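Side-chain contacts in protein involved in catabolism of external DNA (Legionella pneumophila subsp. pneumophila, PDB 2OO3), which probably methylates a single adenine of 23S ribosomal RNA at its N6 position, taking the methyl group from S-adenosyl-L-methionine: residues K19-T22 and L23-L27; G65-P68 and V69-D72; H122-E125 and Y126-L130; K172-Y175 and K176-P179. All coordinates share one frame; numbering follows the deposited sequence.

Each of the four contacts lies along one helix or at its end and joins residues about a turn apart. Interaction 1 is wholly buried near the centre of the chain, in helix 14-30, and there a threonine hydroxyl is spent on the backbone. Interaction 3 is a surface contact, where a threonine methyl meets a phenylalanine ring near the start of a helix. Interactions 2 and 4 are partly buried and lie on opposite sides of the chain's centre, about 32 Å apart between their centres. The first of these is largely apolar, while glutamates and a lysine mark the second. Interactions 3 and 4 belong to helices of beta-alpha-beta units in the Rossmann-like methyltransferase sheet.

Interaction 1 of 4, residues K19-T22 and L23-L27; sequences KHIT and LTRLL
Thr-24 turns its hydroxyl back onto the carbonyl of Ile-21, one turn earlier in helix 14-30. Starting at the root of this side chain, Thr-24 CB lies 3.6 Å from Ile-21 O. OG1 stands between the backbone N and the carbonyl carbon (chi1 73°). From there Thr-24 OG1 donates a 2.8 Å hydrogen bond to Ile-21 O, which satisfies the hydroxyl and suits a threonine to this buried place. Arg-25 N gives Ile-21 O a second bond of 3.0 Å, so two donors grip one oxygen. The methyl, Thr-24 CG2, touches His-20 O at 3.1 Å, the oxygen that also receives Thr-24 N. Thr-22 and Leu-26 run side by side, with Thr-22 CG2 4.1 Å from Leu-26 CD1, while Thr-22 OG1 bonds back to Ile-18 O. Lys-19 forms a salt bridge with Asp-166, the predicted proton acceptor, and His-20, a predicted S-adenosyl-L-methionine ligand, bonds to Tyr-99. The helix packs against helix 102-109 through His-20, Leu-23 and Thr-24, against strand 161-165 through Leu-23 and Leu-27, and against helix 249-263 through Ile-21, Thr-22 and Leu-26.

Interaction 2 of 4, residues G65-P68 and V69-D72; sequences GINP and VWLD
The short helix 66-71 makes less than two turns, and its inner side is formed where Ile-66 meets Val-69 and Trp-70. Ile-66 and Trp-70 lie side by side and point the same way. With CG1 of the isoleucine anti to the backbone N, chi1 -176° sets it on the Trp-70 side, and the bend at chi2 leaves Ile-66 CD1 4.2 Å from Trp-70 CB and 4.3 Å from Val-69 CB. A branched aliphatic chain suits this place because it fills the side of the turn with carbon alone. The backbone bond from Trp-70 N to Ile-66 O is short, 2.7 Å, and almost straight at 169°.

On the outer side, Asn-67 and Leu-71 cross obliquely. The leucine leans back over the preceding turn, so that Leu-71 CG lies 3.2 Å from Asn-67 O and Leu-71 CD1 3.8 Å from Asn-67 ND2. Asn-67 O also accepts Leu-71 N. Pro-68 fits the first turn well, since a nitrogen without hydrogen costs no helical bond there. Pro-68 O accepts Asp-72 N at 3.2 Å, where the chain leaves helical geometry.

Trp-70 NE1 is bonded to Ser-94 O, and Asp-72 OD2 to the hydroxyl of Tyr-263. Ile-66 and Trp-70 pack on helix 81-90, whereas Pro-68 and Val-69 face helix 249-263. Ile-66, Val-69 and Trp-70 are buried, Leu-71 is exposed, and Asn-67 and Pro-68 lie between, as expected of a short amphipathic helix packed against helices 81-90 and 249-263.

Interaction 3 of 4, residues H122-E125 and Y126-L130; sequences HPTE and YNFLL
Thr-124 and Phe-128 lie side by side on helix 123-129, the crossover helix of the beta-alpha-beta unit formed with strands 115-119 and 139-142. Both point the same way. The threonine methyl, Thr-124 CG2, is 3.7 Å from Phe-128 CE2, while Phe-128 CD2 comes within 3.2 Å of Thr-124 O, which lies oblique to the ring. With OG1 beside the backbone N (chi1 -58°), CG2 is anti to it and meets Phe-128; OG1 makes a weak hydrogen bond to His-122 NE2.

Tyr-126 is directed differently. Pro-123 O lies at the edge of its ring, near the ring plane, and Leu-130 CG sits over one face, offset toward the rim. His-143 stacks on this tyrosine, and Val-141 of strand 139-142 also packs against it. Glu-125 reaches Arg-46 in a salt bridge, and the same arginine makes a cation-pi contact with Phe-128, so one basic residue joins two side chains of the helix.

Pro-123, with its fixed phi, suits the first turn, directly after His-122 at the N-cap. His-122 N bonds to Glu-120, a predicted S-adenosyl-L-methionine-binding residue. Tyr-126 N donates to His-122 O, the acceptor at the N-cap, at 2.7 Å.

Interaction 4 of 4, residues K172-Y175 and K176-P179; sequences KEEY and KEIP
Lys-176, suited to its exposed position, folds back beside Glu-173, the two side chains pointing the same way. Its CG stands between the backbone N and the carbonyl carbon (chi1 56°), which puts Lys-176 CG 3.2 Å from Glu-173 O. The bend at chi4 leaves Lys-176 NZ 3.5 Å from Glu-173 CG. The ammonium thus meets the aliphatic part of the glutamate: Glu-173 OE2 is 4.9 Å from Lys-176 NZ, and the opposite charges probably attract only weakly.

Glu-177 N and Lys-176 N both donate to Glu-173 O, the former in the carbonyl plane and the latter from well above it. Glu-177 CG is 3.3 Å from Glu-173 O. Glu-177 OE1 lies 3.9 Å from Glu-174 CG, with the two carboxylate planes 22° apart. The Arg-171 side chain makes a salt bridge to Glu-177 and probably eases the repulsion between the acids, while its backbone N is hydrogen-bonded to Glu-174.

Ile-178 N bonds to Glu-174 O at 3.0 Å, and Ile-178 CG1 is 3.2 Å from Glu-174 O. Pro-179 has no N-H: Pro-179 CD lies 3.3 Å from Tyr-175 O where a bond would normally fall, and the helix kinks.

In the beta-alpha-beta unit of strands 161-165 and 193-200, apolar Ile-178 suits the buried side, near His-43, a predicted S-adenosyl-L-methionine-binding residue. Tyr-175 and Ile-178 pack on strand 193-200, while Pro-179 meets helix 203-216.

Interaction 1 of 4, residues K19-T22 and L23-L27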
loop_
_atom_site.group_PDB
_atom_site.type_symbol
_atom_site.label_atom_id
_atom_site.label_comp_id
_atom_site.label_asym_id
_atom_site.label_seq_id
_atom_site.Cartn_x
_atom_site.Cartn_y
_atom_site.Cartn_z
ATOM N N LYS A 19 -0.973 -4.417 -2.734
ATOM C CA LYS A 19 -0.625 -3.166 -2.049
ATOM C C LYS A 19 0.584 -3.339 -1.103
ATOM O O LYS A 19 1.503 -2.492 -1.058
ATOM C CB LYS A 19 -1.885 -2.610 -1.361
ATOM C CG LYS A 19 -1.741 -2.079 0.016
ATOM C CD LYS A 19 -3.091 -1.655 0.669
ATOM C CE LYS A 19 -4.299 -2.463 0.198
ATOM N NZ LYS A 19 -5.526 -2.089 0.963
ATOM N N HIS A 20 0.603 -4.431 -0.350
ATOM C CA HIS A 20 1.666 -4.620 0.637
ATOM C C HIS A 20 2.997 -5.047 0.019
ATOM O O HIS A 20 4.038 -4.632 0.485
ATOM C CB HIS A 20 1.223 -5.578 1.738
ATOM C CG HIS A 20 0.158 -5.001 2.632
ATOM N ND1 HIS A 20 -0.782 -5.784 3.269
ATOM C CD2 HIS A 20 -0.098 -3.720 3.014
ATOM C CE1 HIS A 20 -1.567 -5.018 4.009
ATOM N NE2 HIS A 20 -1.180 -3.762 3.865
ATOM N N ILE A 21 2.965 -5.843 -1.048
ATOM C CA ILE A 21 4.205 -6.167 -1.735
ATOM C C ILE A 21 4.774 -4.892 -2.330
ATOM O O ILE A 21 5.998 -4.662 -2.235
ATOM C CB ILE A 21 3.997 -7.219 -2.864
ATOM C CG1 ILE A 21 3.487 -8.519 -2.236
ATOM C CG2 ILE A 21 5.316 -7.432 -3.648
ATOM C CD1 ILE A 21 3.019 -9.581 -3.267
ATOM N N THR A 22 3.892 -4.079 -2.943
ATOM C CA THR A 22 4.280 -2.753 -3.470
ATOM C C THR A 22 4.961 -1.921 -2.388
ATOM O O THR A 22 6.052 -1.404 -2.599
ATOM C CB THR A 22 3.087 -2.006 -4.059
ATOM O OG1 THR A 22 2.600 -2.761 -5.194
ATOM C CG2 THR A 22 3.500 -0.617 -4.549
ATOM N N LEU A 23 4.316 -1.793 -1.234
ATOM C CA LEU A 23 4.930 -1.111 -0.088
ATOM C C LEU A 23 6.326 -1.677 0.234
ATOM O O LEU A 23 7.277 -0.922 0.383
ATOM C CB LEU A 23 4.004 -1.232 1.140
ATOM C CG LEU A 23 4.525 -0.643 2.457
ATOM C CD1 LEU A 23 4.902 0.853 2.348
ATOM C CD2 LEU A 23 3.471 -0.857 3.584
ATOM N N THR A 24 6.460 -3.004 0.326
ATOM C CA THR A 24 7.760 -3.588 0.677
ATOM C C THR A 24 8.860 -3.219 -0.321
ATOM O O THR A 24 10.011 -3.005 0.085
ATOM C CB THR A 24 7.736 -5.124 0.934
ATOM O OG1 THR A 24 7.575 -5.846 -0.296
ATOM C CG2 THR A 24 6.631 -5.527 1.956
ATOM N N ARG A 25 8.506 -3.112 -1.606
ATOM C CA ARG A 25 9.507 -2.823 -2.655
ATOM C C ARG A 25 9.901 -1.355 -2.539
ATOM O O ARG A 25 11.089 -1.000 -2.672
ATOM C CB ARG A 25 8.944 -3.140 -4.054
ATOM C CG ARG A 25 8.535 -4.620 -4.217
ATOM C CD ARG A 25 9.658 -5.535 -4.736
ATOM N NE ARG A 25 11.036 -5.194 -4.378
ATOM C CZ ARG A 25 11.775 -5.827 -3.463
ATOM N NH1 ARG A 25 11.293 -6.812 -2.734
ATOM N NH2 ARG A 25 13.006 -5.446 -3.250
ATOM N N LEU A 26 8.922 -0.501 -2.213
ATOM C CA LEU A 26 9.203 0.930 -2.043
ATOM C C LEU A 26 10.118 1.154 -0.843
ATOM O O LEU A 26 11.067 1.924 -0.934
ATOM C CB LEU A 26 7.900 1.748 -1.906
ATOM C CG LEU A 26 7.024 1.725 -3.186
ATOM C CD1 LEU A 26 5.728 2.435 -2.885
ATOM C CD2 LEU A 26 7.769 2.412 -4.388
ATOM N N LEU A 27 9.841 0.456 0.257
ATOM C CA LEU A 27 10.640 0.555 1.490
ATOM C C LEU A 27 12.063 0.037 1.285
ATOM O O LEU A 27 13.024 0.687 1.692
ATOM C CB LEU A 27 9.968 -0.194 2.638
ATOM C CG LEU A 27 8.656 0.460 3.155
ATOM C CD1 LEU A 27 7.991 -0.527 4.084
ATOM C CD2 LEU A 27 8.879 1.773 3.864
#

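Interaction 2 of 4, residues G65-P68 and V69-D72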
loop_
_atom_site.group_PDB
_atom_site.type_symbol
_atom_site.label_atom_id
_atom_site.label_comp_id
_atom_site.label_asym_id
_atom_site.label_seq_id
_atom_site.Cartn_x
_atom_site.Cartn_y
_atom_site.Cartn_z
ATOM N N GLY A 65 -6.429 -14.428 -1.250
ATOM C CA GLY A 65 -5.448 -13.391 -1.425
ATOM C C GLY A 65 -4.148 -13.967 -0.971
ATOM O O GLY A 65 -3.504 -14.694 -1.712
ATOM N N ILE A 66 -3.766 -13.635 0.259
ATOM C CA ILE A 66 -2.538 -14.128 0.829
ATOM C C ILE A 66 -2.429 -15.675 0.882
ATOM O O ILE A 66 -1.343 -16.214 0.692
ATOM C CB ILE A 66 -2.246 -13.518 2.232
ATOM C CG1 ILE A 66 -0.881 -13.971 2.781
ATOM C CG2 ILE A 66 -3.324 -13.878 3.252
ATOM C CD1 ILE A 66 0.296 -13.735 1.820
ATOM N N ASN A 67 -3.522 -16.388 1.157
ATOM C CA ASN A 67 -3.339 -17.813 1.440
ATOM C C ASN A 67 -2.649 -18.637 0.316
ATOM O O ASN A 67 -1.742 -19.419 0.615
ATOM C CB ASN A 67 -4.630 -18.482 1.932
ATOM C CG ASN A 67 -4.355 -19.657 2.856
ATOM O OD1 ASN A 67 -3.427 -19.616 3.677
ATOM N ND2 ASN A 67 -5.165 -20.713 2.741
ATOM N N PRO A 68 -3.093 -18.501 -0.956
ATOM C CA PRO A 68 -2.385 -19.252 -2.031
ATOM C C PRO A 68 -0.915 -18.842 -2.193
ATOM O O PRO A 68 -0.057 -19.669 -2.531
ATOM C CB PRO A 68 -3.166 -18.879 -3.311
ATOM C CG PRO A 68 -4.522 -18.385 -2.815
ATOM C CD PRO A 68 -4.243 -17.736 -1.477
ATOM N N VAL A 69 -0.636 -17.569 -1.933
ATOM C CA VAL A 69 0.701 -17.019 -2.086
ATOM C C VAL A 69 1.556 -17.588 -0.956
ATOM O O VAL A 69 2.688 -18.087 -1.196
ATOM C CB VAL A 69 0.666 -15.436 -2.095
ATOM C CG1 VAL A 69 2.057 -14.849 -2.040
ATOM C CG2 VAL A 69 -0.033 -14.922 -3.342
ATOM N N TRP A 70 1.006 -17.543 0.260
ATOM C CA TRP A 70 1.676 -18.044 1.444
ATOM C C TRP A 70 1.946 -19.545 1.371
ATOM O O TRP A 70 3.054 -19.997 1.669
ATOM C CB TRP A 70 0.837 -17.774 2.692
ATOM C CG TRP A 70 1.364 -18.420 3.988
ATOM C CD1 TRP A 70 0.802 -19.485 4.662
ATOM C CD2 TRP A 70 2.521 -18.022 4.767
ATOM N NE1 TRP A 70 1.541 -19.772 5.790
ATOM C CE2 TRP A 70 2.598 -18.898 5.879
ATOM C CE3 TRP A 70 3.502 -17.018 4.621
ATOM C CZ2 TRP A 70 3.595 -18.784 6.868
ATOM C CZ3 TRP A 70 4.512 -16.912 5.597
ATOM C CH2 TRP A 70 4.544 -17.800 6.706
ATOM N N LEU A 71 0.929 -20.306 0.992
ATOM C CA LEU A 71 1.087 -21.750 0.881
ATOM C C LEU A 71 2.194 -22.127 -0.103
ATOM O O LEU A 71 2.908 -23.108 0.125
ATOM C CB LEU A 71 -0.238 -22.406 0.473
ATOM C CG LEU A 71 -1.284 -22.413 1.591
ATOM C CD1 LEU A 71 -2.586 -22.990 1.109
ATOM C CD2 LEU A 71 -0.796 -23.160 2.824
ATOM N N ASP A 72 2.332 -21.356 -1.181
ATOM C CA ASP A 72 3.348 -21.625 -2.203
ATOM C C ASP A 72 4.623 -20.816 -2.042
ATOM O O ASP A 72 5.360 -20.627 -3.018
ATOM C CB ASP A 72 2.788 -21.362 -3.602
ATOM C CG ASP A 72 3.466 -22.207 -4.668
ATOM O OD1 ASP A 72 3.912 -23.328 -4.331
ATOM O OD2 ASP A 72 3.546 -21.754 -5.830
#

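Interaction 3 of 4, residues H122-E125 and Y126-L130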
loop_
_atom_site.group_PDB
_atom_site.type_symbol
_atom_site.label_atom_id
_atom_site.label_comp_id
_atom_site.label_asym_id
_atom_site.label_seq_id
_atom_site.Cartn_x
_atom_site.Cartn_y
_atom_site.Cartn_z
ATOM N N HIS A 122 -10.716 6.021 13.144
ATOM C CA HIS A 122 -11.640 5.249 13.987
ATOM C C HIS A 122 -11.054 4.950 15.384
ATOM O O HIS A 122 -9.934 4.425 15.496
ATOM C CB HIS A 122 -12.080 3.951 13.284
ATOM C CG HIS A 122 -13.169 3.217 14.010
ATOM N ND1 HIS A 122 -14.378 2.904 13.421
ATOM C CD2 HIS A 122 -13.239 2.755 15.281
ATOM C CE1 HIS A 122 -15.145 2.286 14.305
ATOM N NE2 HIS A 122 -14.479 2.188 15.443
ATOM N N PRO A 123 -11.807 5.280 16.456
ATOM C CA PRO A 123 -11.296 5.113 17.812
ATOM C C PRO A 123 -10.948 3.689 18.225
ATOM O O PRO A 123 -9.969 3.497 18.938
ATOM C CB PRO A 123 -12.399 5.713 18.691
ATOM C CG PRO A 123 -13.616 5.682 17.859
ATOM C CD PRO A 123 -13.167 5.872 16.457
ATOM N N THR A 124 -11.741 2.697 17.812
ATOM C CA THR A 124 -11.402 1.302 18.119
ATOM C C THR A 124 -10.131 0.876 17.392
ATOM O O THR A 124 -9.244 0.246 17.999
ATOM C CB THR A 124 -12.550 0.326 17.762
ATOM O OG1 THR A 124 -13.721 0.713 18.489
ATOM C CG2 THR A 124 -12.176 -1.108 18.157
ATOM N N GLU A 125 -10.059 1.205 16.102
ATOM C CA GLU A 125 -8.904 0.868 15.282
ATOM C C GLU A 125 -7.643 1.559 15.826
ATOM O O GLU A 125 -6.587 0.935 15.994
ATOM C CB GLU A 125 -9.137 1.272 13.822
ATOM C CG GLU A 125 -10.352 0.574 13.189
ATOM C CD GLU A 125 -10.373 -0.910 13.516
ATOM O OE1 GLU A 125 -9.554 -1.656 12.941
ATOM O OE2 GLU A 125 -11.173 -1.323 14.393
ATOM N N TYR A 126 -7.777 2.848 16.110
ATOM C CA TYR A 126 -6.685 3.612 16.700
ATOM C C TYR A 126 -6.196 2.980 18.004
ATOM O O TYR A 126 -4.982 2.864 18.230
ATOM C CB TYR A 126 -7.105 5.068 16.905
ATOM C CG TYR A 126 -6.203 5.817 17.859
ATOM C CD1 TYR A 126 -4.981 6.360 17.419
ATOM C CD2 TYR A 126 -6.570 5.994 19.193
ATOM C CE1 TYR A 126 -4.136 7.067 18.326
ATOM C CE2 TYR A 126 -5.759 6.674 20.077
ATOM C CZ TYR A 126 -4.542 7.210 19.632
ATOM O OH TYR A 126 -3.746 7.873 20.542
ATOM N N ASN A 127 -7.132 2.563 18.868
ATOM C CA ASN A 127 -6.738 1.960 20.134
ATOM C C ASN A 127 -5.961 0.664 19.949
ATOM O O ASN A 127 -5.067 0.381 20.745
ATOM C CB ASN A 127 -7.935 1.734 21.087
ATOM C CG ASN A 127 -8.458 3.041 21.721
ATOM O OD1 ASN A 127 -9.663 3.271 21.729
ATOM N ND2 ASN A 127 -7.568 3.886 22.243
ATOM N N PHE A 128 -6.277 -0.102 18.900
ATOM C CA PHE A 128 -5.509 -1.315 18.595
ATOM C C PHE A 128 -4.146 -0.973 18.035
ATOM O O PHE A 128 -3.179 -1.630 18.327
ATOM C CB PHE A 128 -6.227 -2.206 17.584
ATOM C CG PHE A 128 -7.269 -3.100 18.177
ATOM C CD1 PHE A 128 -6.907 -4.220 18.928
ATOM C CD2 PHE A 128 -8.623 -2.869 17.929
ATOM C CE1 PHE A 128 -7.894 -5.061 19.466
ATOM C CE2 PHE A 128 -9.620 -3.704 18.459
ATOM C CZ PHE A 128 -9.253 -4.798 19.233
ATOM N N LEU A 129 -4.078 0.070 17.224
ATOM C CA LEU A 129 -2.807 0.521 16.633
ATOM C C LEU A 129 -1.790 0.981 17.700
ATOM O O LEU A 129 -0.572 0.872 17.513
ATOM C CB LEU A 129 -3.096 1.673 15.669
ATOM C CG LEU A 129 -1.967 2.158 14.749
ATOM C CD1 LEU A 129 -1.521 1.036 13.807
ATOM C CD2 LEU A 129 -2.516 3.327 13.974
ATOM N N LEU A 130 -2.295 1.465 18.834
ATOM C CA LEU A 130 -1.423 1.832 19.958
ATOM C C LEU A 130 -0.679 0.636 20.543
ATOM O O LEU A 130 0.275 0.822 21.302
ATOM C CB LEU A 130 -2.236 2.515 21.093
ATOM C CG LEU A 130 -2.814 3.885 20.777
ATOM C CD1 LEU A 130 -3.743 4.361 21.911
ATOM C CD2 LEU A 130 -1.686 4.909 20.511
#

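Interaction 4 of 4, residues K172-Y175 and K176-P179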
loop_
_atom_site.group_PDB
_atom_site.type_symbol
_atom_site.label_atom_id
_atom_site.label_comp_id
_atom_site.label_asym_id
_atom_site.label_seq_id
_atom_site.Cartn_x
_atom_site.Cartn_y
_atom_site.Cartn_z
ATOM N N LYS A 172 -18.221 8.035 -1.967
ATOM C CA LYS A 172 -17.942 8.360 -3.354
ATOM C C LYS A 172 -17.041 9.593 -3.402
ATOM O O LYS A 172 -16.136 9.698 -4.244
ATOM C CB LYS A 172 -19.282 8.664 -4.035
ATOM C CG LYS A 172 -19.249 9.040 -5.468
ATOM C CD LYS A 172 -20.678 9.431 -5.791
ATOM C CE LYS A 172 -20.800 10.413 -6.885
ATOM N NZ LYS A 172 -22.214 10.408 -7.370
ATOM N N GLU A 173 -17.269 10.523 -2.479
ATOM C CA GLU A 173 -16.517 11.782 -2.518
ATOM C C GLU A 173 -15.010 11.583 -2.293
ATOM O O GLU A 173 -14.220 12.434 -2.671
ATOM C CB GLU A 173 -17.108 12.794 -1.530
ATOM C CG GLU A 173 -18.558 13.278 -1.898
ATOM C CD GLU A 173 -19.691 12.221 -1.681
ATOM O OE1 GLU A 173 -19.537 11.305 -0.823
ATOM O OE2 GLU A 173 -20.750 12.339 -2.379
ATOM N N GLU A 174 -14.620 10.456 -1.691
ATOM C CA GLU A 174 -13.189 10.134 -1.493
ATOM C C GLU A 174 -12.404 10.099 -2.805
ATOM O O GLU A 174 -11.187 10.366 -2.832
ATOM C CB GLU A 174 -13.040 8.818 -0.741
ATOM C CG GLU A 174 -13.558 8.913 0.707
ATOM C CD GLU A 174 -13.324 7.630 1.504
ATOM O OE1 GLU A 174 -12.149 7.192 1.581
ATOM O OE2 GLU A 174 -14.318 7.063 2.040
ATOM N N TYR A 175 -13.095 9.774 -3.903
ATOM C CA TYR A 175 -12.435 9.673 -5.206
ATOM C C TYR A 175 -12.023 11.045 -5.751
ATOM O O TYR A 175 -11.212 11.133 -6.668
ATOM C CB TYR A 175 -13.356 9.004 -6.218
ATOM C CG TYR A 175 -13.537 7.515 -6.059
ATOM C CD1 TYR A 175 -12.666 6.615 -6.690
ATOM C CD2 TYR A 175 -14.598 7.011 -5.339
ATOM C CE1 TYR A 175 -12.864 5.222 -6.584
ATOM C CE2 TYR A 175 -14.792 5.629 -5.196
ATOM C CZ TYR A 175 -13.941 4.745 -5.830
ATOM O OH TYR A 175 -14.177 3.393 -5.686
ATOM N N LYS A 176 -12.619 12.108 -5.218
ATOM C CA LYS A 176 -12.142 13.470 -5.517
ATOM C C LYS A 176 -11.379 14.122 -4.370
ATOM O O LYS A 176 -10.458 14.910 -4.628
ATOM C CB LYS A 176 -13.264 14.390 -6.022
ATOM C CG LYS A 176 -14.417 14.517 -5.143
ATOM C CD LYS A 176 -15.225 15.765 -5.533
ATOM C CE LYS A 176 -16.185 16.153 -4.402
ATOM N NZ LYS A 176 -17.405 15.298 -4.489
ATOM N N GLU A 177 -11.727 13.789 -3.119
ATOM C CA GLU A 177 -10.967 14.329 -1.973
ATOM C C GLU A 177 -9.486 13.926 -2.026
ATOM O O GLU A 177 -8.597 14.718 -1.756
ATOM C CB GLU A 177 -11.562 13.840 -0.670
ATOM C CG GLU A 177 -12.925 14.454 -0.380
ATOM C CD GLU A 177 -13.662 13.784 0.756
ATOM O OE1 GLU A 177 -13.151 12.783 1.308
ATOM O OE2 GLU A 177 -14.762 14.274 1.107
ATOM N N ILE A 178 -9.245 12.663 -2.354
ATOM C CA ILE A 178 -7.902 12.093 -2.287
ATOM C C ILE A 178 -6.949 12.744 -3.281
ATOM O O ILE A 178 -5.910 13.239 -2.860
ATOM C CB ILE A 178 -7.936 10.525 -2.390
ATOM C CG1 ILE A 178 -8.558 9.953 -1.108
ATOM C CG2 ILE A 178 -6.558 9.951 -2.671
ATOM C CD1 ILE A 178 -7.807 10.275 0.196
ATOM N N PRO A 179 -7.293 12.778 -4.585
ATOM C CA PRO A 179 -6.349 13.455 -5.477
ATOM C C PRO A 179 -6.182 14.938 -5.168
ATOM O O PRO A 179 -5.122 15.475 -5.427
ATOM C CB PRO A 179 -6.989 13.300 -6.852
ATOM C CG PRO A 179 -7.843 12.034 -6.728
ATOM C CD PRO A 179 -8.420 12.201 -5.332
#